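Local coordinates for uncharacterized protein (Legionella pneumophila subsp. pneumophila, PDB 5T2X) that is of unknown function but belongs to the DUF5630 family and folds as a single, mainly helical chain with no strands, at residues G172-Y177 against L202-L207; E85-T90 against H210-S215. All coordinates share one frame; numbering follows the deposited sequence.

Contact 1. Residues G172-Y177 against L202-L207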
ATOM      1  N   GLY A 172       3.633  -2.610   6.215  1.00 36.44           N
ATOM      2  CA  GLY A 172       3.434  -1.177   6.363  1.00 35.81           C
ATOM      3  C   GLY A 172       4.247  -0.598   7.506  1.00 36.94           C
ATOM      4  O   GLY A 172       4.923   0.424   7.349  1.00 35.21           O
ATOM      5  N   TYR A 173       4.198  -1.247   8.672  1.00 32.12           N
ATOM      6  CA  TYR A 173       4.966  -0.760   9.814  1.00 34.95           C
ATOM      7  C   TYR A 173       6.462  -0.962   9.615  1.00 35.08           C
ATOM      8  O   TYR A 173       7.264  -0.185  10.147  1.00 35.07           O
ATOM      9  CB  TYR A 173       4.493  -1.441  11.099  1.00 24.76           C
ATOM     10  CG  TYR A 173       3.226  -0.830  11.652  1.00 27.46           C
ATOM     11  CD1 TYR A 173       3.278   0.261  12.507  1.00 26.87           C
ATOM     12  CD2 TYR A 173       1.980  -1.330  11.301  1.00 29.47           C
ATOM     13  CE1 TYR A 173       2.123   0.833  13.007  1.00 29.10           C
ATOM     14  CE2 TYR A 173       0.820  -0.767  11.798  1.00 34.32           C
ATOM     15  CZ  TYR A 173       0.898   0.315  12.649  1.00 30.83           C
ATOM     16  OH  TYR A 173      -0.253   0.879  13.146  1.00 40.21           O
ATOM     17  N   LEU A 174       6.861  -1.986   8.857  1.00 22.96           N
ATOM     18  CA  LEU A 174       8.272  -2.123   8.517  1.00 29.23           C
ATOM     19  C   LEU A 174       8.734  -0.993   7.608  1.00 34.09           C
ATOM     20  O   LEU A 174       9.880  -0.538   7.718  1.00 38.19           O
ATOM     21  CB  LEU A 174       8.530  -3.480   7.863  1.00 27.96           C
ATOM     22  CG  LEU A 174       8.574  -4.677   8.816  1.00 38.98           C
ATOM     23  CD1 LEU A 174       8.903  -5.956   8.063  1.00 38.08           C
ATOM     24  CD2 LEU A 174       9.582  -4.434   9.929  1.00 33.29           C
ATOM     25  N   LEU A 175       7.862  -0.525   6.712  1.00 34.39           N
ATOM     26  CA  LEU A 175       8.200   0.632   5.889  1.00 27.10           C
ATOM     27  C   LEU A 175       8.344   1.886   6.742  1.00 23.34           C
ATOM     28  O   LEU A 175       9.286   2.665   6.558  1.00 33.52           O
ATOM     29  CB  LEU A 175       7.139   0.835   4.804  1.00 32.92           C
ATOM     30  CG  LEU A 175       7.260   2.114   3.973  1.00 34.09           C
ATOM     31  CD1 LEU A 175       8.574   2.143   3.209  1.00 26.85           C
ATOM     32  CD2 LEU A 175       6.079   2.251   3.023  1.00 34.77           C
ATOM     33  N   PHE A 176       7.415   2.096   7.681  1.00 26.52           N
ATOM     34  CA  PHE A 176       7.529   3.222   8.603  1.00 27.77           C
ATOM     35  C   PHE A 176       8.793   3.112   9.444  1.00 34.06           C
ATOM     36  O   PHE A 176       9.465   4.117   9.703  1.00 31.42           O
ATOM     37  CB  PHE A 176       6.291   3.282   9.498  1.00 33.08           C
ATOM     38  CG  PHE A 176       6.167   4.554  10.294  1.00 36.02           C
ATOM     39  CD1 PHE A 176       6.776   4.679  11.534  1.00 33.61           C
ATOM     40  CD2 PHE A 176       5.425   5.618   9.810  1.00 33.67           C
ATOM     41  CE1 PHE A 176       6.654   5.847  12.270  1.00 33.46           C
ATOM     42  CE2 PHE A 176       5.299   6.787  10.542  1.00 37.88           C
ATOM     43  CZ  PHE A 176       5.914   6.901  11.773  1.00 35.61           C
ATOM     44  N   TYR A 177       9.133   1.897   9.876  1.00 33.39           N
ATOM     45  CA  TYR A 177      10.348   1.693  10.658  1.00 32.30           C
ATOM     46  C   TYR A 177      11.589   2.031   9.842  1.00 34.22           C
ATOM     47  O   TYR A 177      12.482   2.745  10.313  1.00 34.64           O
ATOM     48  CB  TYR A 177      10.397   0.249  11.167  1.00 29.57           C
ATOM     49  CG  TYR A 177      11.783  -0.357  11.226  1.00 37.66           C
ATOM     50  CD1 TYR A 177      12.654  -0.054  12.266  1.00 39.45           C
ATOM     51  CD2 TYR A 177      12.214  -1.246  10.249  1.00 31.02           C
ATOM     52  CE1 TYR A 177      13.921  -0.611  12.322  1.00 38.04           C
ATOM     53  CE2 TYR A 177      13.476  -1.807  10.298  1.00 42.99           C
ATOM     54  CZ  TYR A 177      14.324  -1.487  11.336  1.00 44.59           C
ATOM     55  OH  TYR A 177      15.580  -2.046  11.384  1.00 49.37           O
ATOM     56  N   LEU A 202       8.462  -2.805  16.594  1.00 49.02           N
ATOM     57  CA  LEU A 202       7.817  -3.713  17.537  1.00 42.92           C
ATOM     58  C   LEU A 202       6.390  -4.032  17.111  1.00 40.33           C
ATOM     59  O   LEU A 202       5.953  -5.185  17.203  1.00 45.93           O
ATOM     60  CB  LEU A 202       7.838  -3.113  18.944  1.00 36.97           C
ATOM     61  CG  LEU A 202       9.216  -2.907  19.578  1.00 39.78           C
ATOM     62  CD1 LEU A 202       9.095  -2.241  20.940  1.00 37.48           C
ATOM     63  CD2 LEU A 202       9.957  -4.227  19.691  1.00 43.01           C
ATOM     64  N   ILE A 203       5.649  -3.026  16.640  1.00 42.22           N
ATOM     65  CA  ILE A 203       4.284  -3.262  16.177  1.00 36.82           C
ATOM     66  C   ILE A 203       4.284  -4.212  14.987  1.00 36.51           C
ATOM     67  O   ILE A 203       3.424  -5.095  14.879  1.00 47.71           O
ATOM     68  CB  ILE A 203       3.593  -1.928  15.841  1.00 40.01           C
ATOM     69  CG1 ILE A 203       3.458  -1.065  17.096  1.00 37.65           C
ATOM     70  CG2 ILE A 203       2.224  -2.174  15.222  1.00 31.80           C
ATOM     71  CD1 ILE A 203       2.900   0.317  16.827  1.00 34.80           C
ATOM     72  N   ALA A 204       5.255  -4.056  14.083  1.00 38.70           N
ATOM     73  CA  ALA A 204       5.336  -4.939  12.924  1.00 41.37           C
ATOM     74  C   ALA A 204       5.531  -6.389  13.348  1.00 43.22           C
ATOM     75  O   ALA A 204       4.991  -7.306  12.718  1.00 43.15           O
ATOM     76  CB  ALA A 204       6.471  -4.490  12.003  1.00 33.42           C
ATOM     77  N   ARG A 205       6.295  -6.618  14.417  1.00 40.66           N
ATOM     78  CA  ARG A 205       6.488  -7.981  14.896  1.00 39.71           C
ATOM     79  C   ARG A 205       5.226  -8.510  15.566  1.00 39.43           C
ATOM     80  O   ARG A 205       4.821  -9.654  15.326  1.00 43.73           O
ATOM     81  CB  ARG A 205       7.673  -8.038  15.858  1.00 38.50           C
ATOM     82  CG  ARG A 205       8.092  -9.447  16.234  1.00 47.51           C
ATOM     83  CD  ARG A 205       9.278  -9.432  17.183  1.00 46.60           C
ATOM     84  NE  ARG A 205       9.841 -10.765  17.374  1.00 53.77           N
ATOM     85  CZ  ARG A 205      10.868 -11.036  18.173  1.00 60.16           C
ATOM     86  NH1 ARG A 205      11.450 -10.065  18.864  1.00 50.43           N
ATOM     87  NH2 ARG A 205      11.314 -12.281  18.281  1.00 54.04           N
ATOM     88  N   LYS A 206       4.584  -7.685  16.399  1.00 38.58           N
ATOM     89  CA  LYS A 206       3.375  -8.098  17.104  1.00 44.56           C
ATOM     90  C   LYS A 206       2.201  -8.347  16.166  1.00 47.83           C
ATOM     91  O   LYS A 206       1.225  -8.985  16.574  1.00 58.47           O
ATOM     92  CB  LYS A 206       2.999  -7.043  18.145  1.00 40.16           C
ATOM     93  CG  LYS A 206       4.041  -6.879  19.237  1.00 41.71           C
ATOM     94  CD  LYS A 206       3.702  -5.745  20.186  1.00 42.58           C
ATOM     95  CE  LYS A 206       4.761  -5.625  21.270  1.00 46.88           C
ATOM     96  NZ  LYS A 206       4.901  -6.896  22.036  1.00 48.93           N
ATOM     97  N   LEU A 207       2.264  -7.857  14.929  1.00 48.21           N
ATOM     98  CA  LEU A 207       1.228  -8.121  13.943  1.00 43.21           C
ATOM     99  C   LEU A 207       1.588  -9.252  12.991  1.00 39.67           C
ATOM    100  O   LEU A 207       0.716  -9.721  12.256  1.00 44.39           O
ATOM    101  CB  LEU A 207       0.932  -6.854  13.126  1.00 43.47           C
ATOM    102  CG  LEU A 207       0.385  -5.633  13.867  1.00 45.05           C
ATOM    103  CD1 LEU A 207       0.173  -4.479  12.899  1.00 39.43           C
ATOM    104  CD2 LEU A 207      -0.906  -5.971  14.593  1.00 50.05           C
TER
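An antiparallel helix-helix pair within an all-helical fold brings helix 169-185 alongside helix 191-207. Over these two segments the axes approach to 8.4 Å and run at 163° to each other. Tyr173 carries most of the contact: chi1 of -80° sets CG anti to its own carbonyl carbon, and the ring stands up between the helices with one face turned to Ile203. There the CG2 methyl of Ile203 sits almost on the ring normal, 3.6 Å from the centroid of the Tyr173 ring, a CH-pi contact. CG2 is the Ile203 branch anti to the backbone N, while CD1 at the end of the other branch comes up beside Tyr173 CE1. The two helices follow each other in the chain as a helical hairpin, and small Ala204 lies at their nearest backbone point, its CA 5.2 Å from Tyr173 CA. Ala204 CB meets Tyr173 CB at 3.7 Å and also Leu174 CD2 at 3.7 Å, so one methyl fills the angle between two neighbouring side chains. One turn on, Leu207 CD1 approaches Tyr173 CE2 obliquely, at 3.9 Å. Helix 252-272 adds Ile269 against Tyr173 and Ala262 against Ile203, while Cys165 of helix 153-167 also touches the tyrosine.

Contact 2. Residues E85-T90 against H210-S215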
ATOM      1  N   GLU A  85      -6.003 -11.259  -0.787  1.00 41.31           N
ATOM      2  CA  GLU A  85      -6.840 -10.177  -0.296  1.00 41.89           C
ATOM      3  C   GLU A  85      -6.797 -10.126   1.225  1.00 43.53           C
ATOM      4  O   GLU A  85      -6.678 -11.156   1.895  1.00 45.99           O
ATOM      5  CB  GLU A  85      -8.284 -10.345  -0.769  1.00 38.38           C
ATOM      6  CG  GLU A  85      -8.426 -10.612  -2.258  1.00 42.90           C
ATOM      7  CD  GLU A  85      -9.858 -10.899  -2.662  1.00 49.54           C
ATOM      8  OE1 GLU A  85     -10.775 -10.269  -2.096  1.00 54.42           O
ATOM      9  OE2 GLU A  85     -10.067 -11.763  -3.541  1.00 54.37           O
ATOM     10  N   TYR A  86      -6.895  -8.908   1.766  1.00 42.62           N
ATOM     11  CA  TYR A  86      -6.949  -8.721   3.209  1.00 38.02           C
ATOM     12  C   TYR A  86      -7.502  -7.339   3.506  1.00 41.99           C
ATOM     13  O   TYR A  86      -7.142  -6.381   2.808  1.00 43.33           O
ATOM     14  CB  TYR A  86      -5.570  -8.893   3.856  1.00 41.47           C
ATOM     15  CG  TYR A  86      -4.489  -7.989   3.303  1.00 47.08           C
ATOM     16  CD1 TYR A  86      -4.213  -6.760   3.892  1.00 41.68           C
ATOM     17  CD2 TYR A  86      -3.734  -8.370   2.201  1.00 37.97           C
ATOM     18  CE1 TYR A  86      -3.224  -5.934   3.392  1.00 38.77           C
ATOM     19  CE2 TYR A  86      -2.744  -7.551   1.695  1.00 34.42           C
ATOM     20  CZ  TYR A  86      -2.491  -6.336   2.295  1.00 35.83           C
ATOM     21  OH  TYR A  86      -1.504  -5.518   1.793  1.00 38.35           O
ATOM     22  N   PRO A  87      -8.369  -7.197   4.504  1.00 46.60           N
ATOM     23  CA  PRO A  87      -8.904  -5.875   4.850  1.00 45.65           C
ATOM     24  C   PRO A  87      -7.819  -4.994   5.445  1.00 51.02           C
ATOM     25  O   PRO A  87      -6.737  -5.486   5.797  1.00 41.04           O
ATOM     26  CB  PRO A  87      -9.997  -6.203   5.882  1.00 42.83           C
ATOM     27  CG  PRO A  87      -9.582  -7.494   6.466  1.00 44.57           C
ATOM     28  CD  PRO A  87      -8.923  -8.260   5.357  1.00 43.01           C
ATOM     29  N   PRO A  88      -8.066  -3.678   5.589  1.00 43.20           N
ATOM     30  CA  PRO A  88      -9.308  -2.938   5.318  1.00 39.36           C
ATOM     31  C   PRO A  88      -9.554  -2.584   3.848  1.00 47.75           C
ATOM     32  O   PRO A  88     -10.611  -2.033   3.537  1.00 53.49           O
ATOM     33  CB  PRO A  88      -9.128  -1.664   6.146  1.00 41.08           C
ATOM     34  CG  PRO A  88      -7.660  -1.444   6.150  1.00 36.31           C
ATOM     35  CD  PRO A  88      -7.034  -2.812   6.184  1.00 33.41           C
ATOM     36  N   LEU A  89      -8.611  -2.892   2.963  1.00 43.64           N
ATOM     37  CA  LEU A  89      -8.763  -2.542   1.557  1.00 41.18           C
ATOM     38  C   LEU A  89      -9.730  -3.492   0.861  1.00 38.83           C
ATOM     39  O   LEU A  89      -9.759  -4.693   1.142  1.00 40.87           O
ATOM     40  CB  LEU A  89      -7.410  -2.564   0.845  1.00 41.85           C
ATOM     41  CG  LEU A  89      -6.434  -1.441   1.195  1.00 43.82           C
ATOM     42  CD1 LEU A  89      -5.229  -1.471   0.264  1.00 46.25           C
ATOM     43  CD2 LEU A  89      -7.125  -0.087   1.139  1.00 32.69           C
ATOM     44  N   THR A  90     -10.525  -2.943  -0.054  1.00 37.83           N
ATOM     45  CA  THR A  90     -11.439  -3.748  -0.848  1.00 42.27           C
ATOM     46  C   THR A  90     -10.713  -4.331  -2.058  1.00 40.54           C
ATOM     47  O   THR A  90      -9.581  -3.958  -2.379  1.00 41.56           O
ATOM     48  CB  THR A  90     -12.642  -2.919  -1.297  1.00 38.88           C
ATOM     49  OG1 THR A  90     -12.217  -1.929  -2.241  1.00 49.30           O
ATOM     50  CG2 THR A  90     -13.282  -2.226  -0.104  1.00 34.43           C
ATOM     51  N   HIS A 210      -0.791 -12.476  12.507  1.00 53.85           N
ATOM     52  CA  HIS A 210      -2.182 -12.430  12.081  1.00 50.12           C
ATOM     53  C   HIS A 210      -2.323 -12.893  10.634  1.00 54.97           C
ATOM     54  O   HIS A 210      -1.429 -12.702   9.806  1.00 47.02           O
ATOM     55  CB  HIS A 210      -2.738 -11.015  12.239  1.00 52.72           C
ATOM     56  CG  HIS A 210      -4.233 -10.947  12.226  1.00 56.38           C
ATOM     57  ND1 HIS A 210      -4.976 -11.087  11.073  1.00 53.23           N
ATOM     58  CD2 HIS A 210      -5.125 -10.743  13.224  1.00 53.54           C
ATOM     59  CE1 HIS A 210      -6.260 -10.980  11.363  1.00 54.85           C
ATOM     60  NE2 HIS A 210      -6.377 -10.770  12.662  1.00 58.77           N
ATOM     61  N   GLN A 211      -3.470 -13.510  10.338  1.00 49.60           N
ATOM     62  CA  GLN A 211      -3.709 -14.041   8.999  1.00 52.09           C
ATOM     63  C   GLN A 211      -3.689 -12.937   7.950  1.00 54.82           C
ATOM     64  O   GLN A 211      -3.105 -13.105   6.872  1.00 50.26           O
ATOM     65  CB  GLN A 211      -5.044 -14.787   8.965  1.00 48.97           C
ATOM     66  CG  GLN A 211      -5.501 -15.172   7.567  1.00 74.64           C
ATOM     67  CD  GLN A 211      -6.939 -15.651   7.536  1.00 83.97           C
ATOM     68  OE1 GLN A 211      -7.514 -15.994   8.568  1.00 77.61           O
ATOM     69  NE2 GLN A 211      -7.531 -15.670   6.346  1.00 87.11           N
ATOM     70  N   TYR A 212      -4.325 -11.801   8.246  1.00 41.90           N
ATOM     71  CA  TYR A 212      -4.346 -10.697   7.292  1.00 40.77           C
ATOM     72  C   TYR A 212      -2.949 -10.131   7.070  1.00 46.03           C
ATOM     73  O   TYR A 212      -2.613  -9.714   5.955  1.00 47.32           O
ATOM     74  CB  TYR A 212      -5.299  -9.605   7.778  1.00 43.69           C
ATOM     75  CG  TYR A 212      -6.741 -10.049   7.877  1.00 48.06           C
ATOM     76  CD1 TYR A 212      -7.228 -11.081   7.084  1.00 44.74           C
ATOM     77  CD2 TYR A 212      -7.617  -9.436   8.762  1.00 58.14           C
ATOM     78  CE1 TYR A 212      -8.545 -11.490   7.172  1.00 46.89           C
ATOM     79  CE2 TYR A 212      -8.935  -9.839   8.860  1.00 61.38           C
ATOM     80  CZ  TYR A 212      -9.395 -10.864   8.061  1.00 52.49           C
ATOM     81  OH  TYR A 212     -10.707 -11.265   8.154  1.00 51.87           O
ATOM     82  N   SER A 213      -2.119 -10.114   8.115  1.00 41.60           N
ATOM     83  CA  SER A 213      -0.755  -9.623   7.961  1.00 42.28           C
ATOM     84  C   SER A 213       0.109 -10.602   7.180  1.00 43.19           C
ATOM     85  O   SER A 213       1.014 -10.180   6.452  1.00 51.37           O
ATOM     86  CB  SER A 213      -0.141  -9.344   9.332  1.00 48.87           C
ATOM     87  OG  SER A 213       1.196  -8.892   9.211  1.00 51.50           O
ATOM     88  N   ILE A 214      -0.151 -11.904   7.318  1.00 45.65           N
ATOM     89  CA  ILE A 214       0.560 -12.898   6.518  1.00 47.95           C
ATOM     90  C   ILE A 214       0.287 -12.676   5.037  1.00 41.04           C
ATOM     91  O   ILE A 214       1.184 -12.813   4.195  1.00 46.33           O
ATOM     92  CB  ILE A 214       0.171 -14.321   6.961  1.00 53.51           C
ATOM     93  CG1 ILE A 214       0.662 -14.594   8.384  1.00 58.48           C
ATOM     94  CG2 ILE A 214       0.733 -15.359   6.002  1.00 49.52           C
ATOM     95  CD1 ILE A 214       2.166 -14.631   8.510  1.00 70.57           C
ATOM     96  N   SER A 215      -0.954 -12.326   4.695  1.00 40.86           N
ATOM     97  CA  SER A 215      -1.279 -12.027   3.304  1.00 41.12           C
ATOM     98  C   SER A 215      -0.598 -10.744   2.846  1.00 48.29           C
ATOM     99  O   SER A 215      -0.171 -10.640   1.689  1.00 43.85           O
ATOM    100  CB  SER A 215      -2.794 -11.928   3.132  1.00 36.23           C
ATOM    101  OG  SER A 215      -3.420 -13.170   3.413  1.00 42.65           O
TER
HETATM  102  O   HOH W   1      -5.986 -12.569   4.372  1.00 43.42           O
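Pro87 lies across the Tyr212 ring, the two side chains crossing at about a right angle. Its CD is 3.5 Å from the centroid of the Tyr212 ring and only 3° off the normal, a CH-pi contact, while Pro87 CG lies over the CD2-CE2 side of the same face, 3.4 Å from Tyr212 CE2. Tyr86, just before it, turns its ring the other way: chi1 of 56° puts CG in the crowded position between backbone N and carbonyl carbon. From there Tyr86 CB packs on Tyr212 CB at 4.0 Å, and Tyr86 CD2 comes within 3.8 Å of Ser215 CB. The hydroxyl of Tyr86 is hydrogen-bonded to His168 ND1. A water bridges the loop backbone to the helix side chain, donating to Glu85 O (2.9 Å) and to Ser215 OG (2.8 Å); it lies in the plane of the Tyr212 ring, at its edge. Ser215 OG is also hydrogen-bonded to Glu84 OE1. The first turn of the helix is closed by His210 at its N-cap, whose ND1 accepts from Tyr212 N at 3.0 Å, with Tyr212 N in the imidazole plane, at its edge. Thus the loop between helices 66-76 and 91-111 packs against the start of helix 211-220, with Trp169 NE1, at the start of helix 169-185, hydrogen-bonded to Pro87 O and the Trp169 ring meeting that of His210.

Contact 1 is nested inside the long chain loop that contact 2 closes: 85-90 comes first, then 172-177, 202-207 and finally 210-215. Their centres are 14 Å apart, and they meet directly where Leu207 O packs against Ser213 CB, because helix 191-207 is followed at once by helix 211-220. Thr170, near the start of helix 169-185, also ties them together, its OG1 hydrogen-bonding both Ala204 O and Ser213 OG. Contact 1 joins helices close in sequence, whereas contact 2 brings a loop 120 residues earlier against the start of helix 211-220. Through that touch and the shared Thr170 the two contacts form continuous packing; all four segments fall in the DUF5630 range.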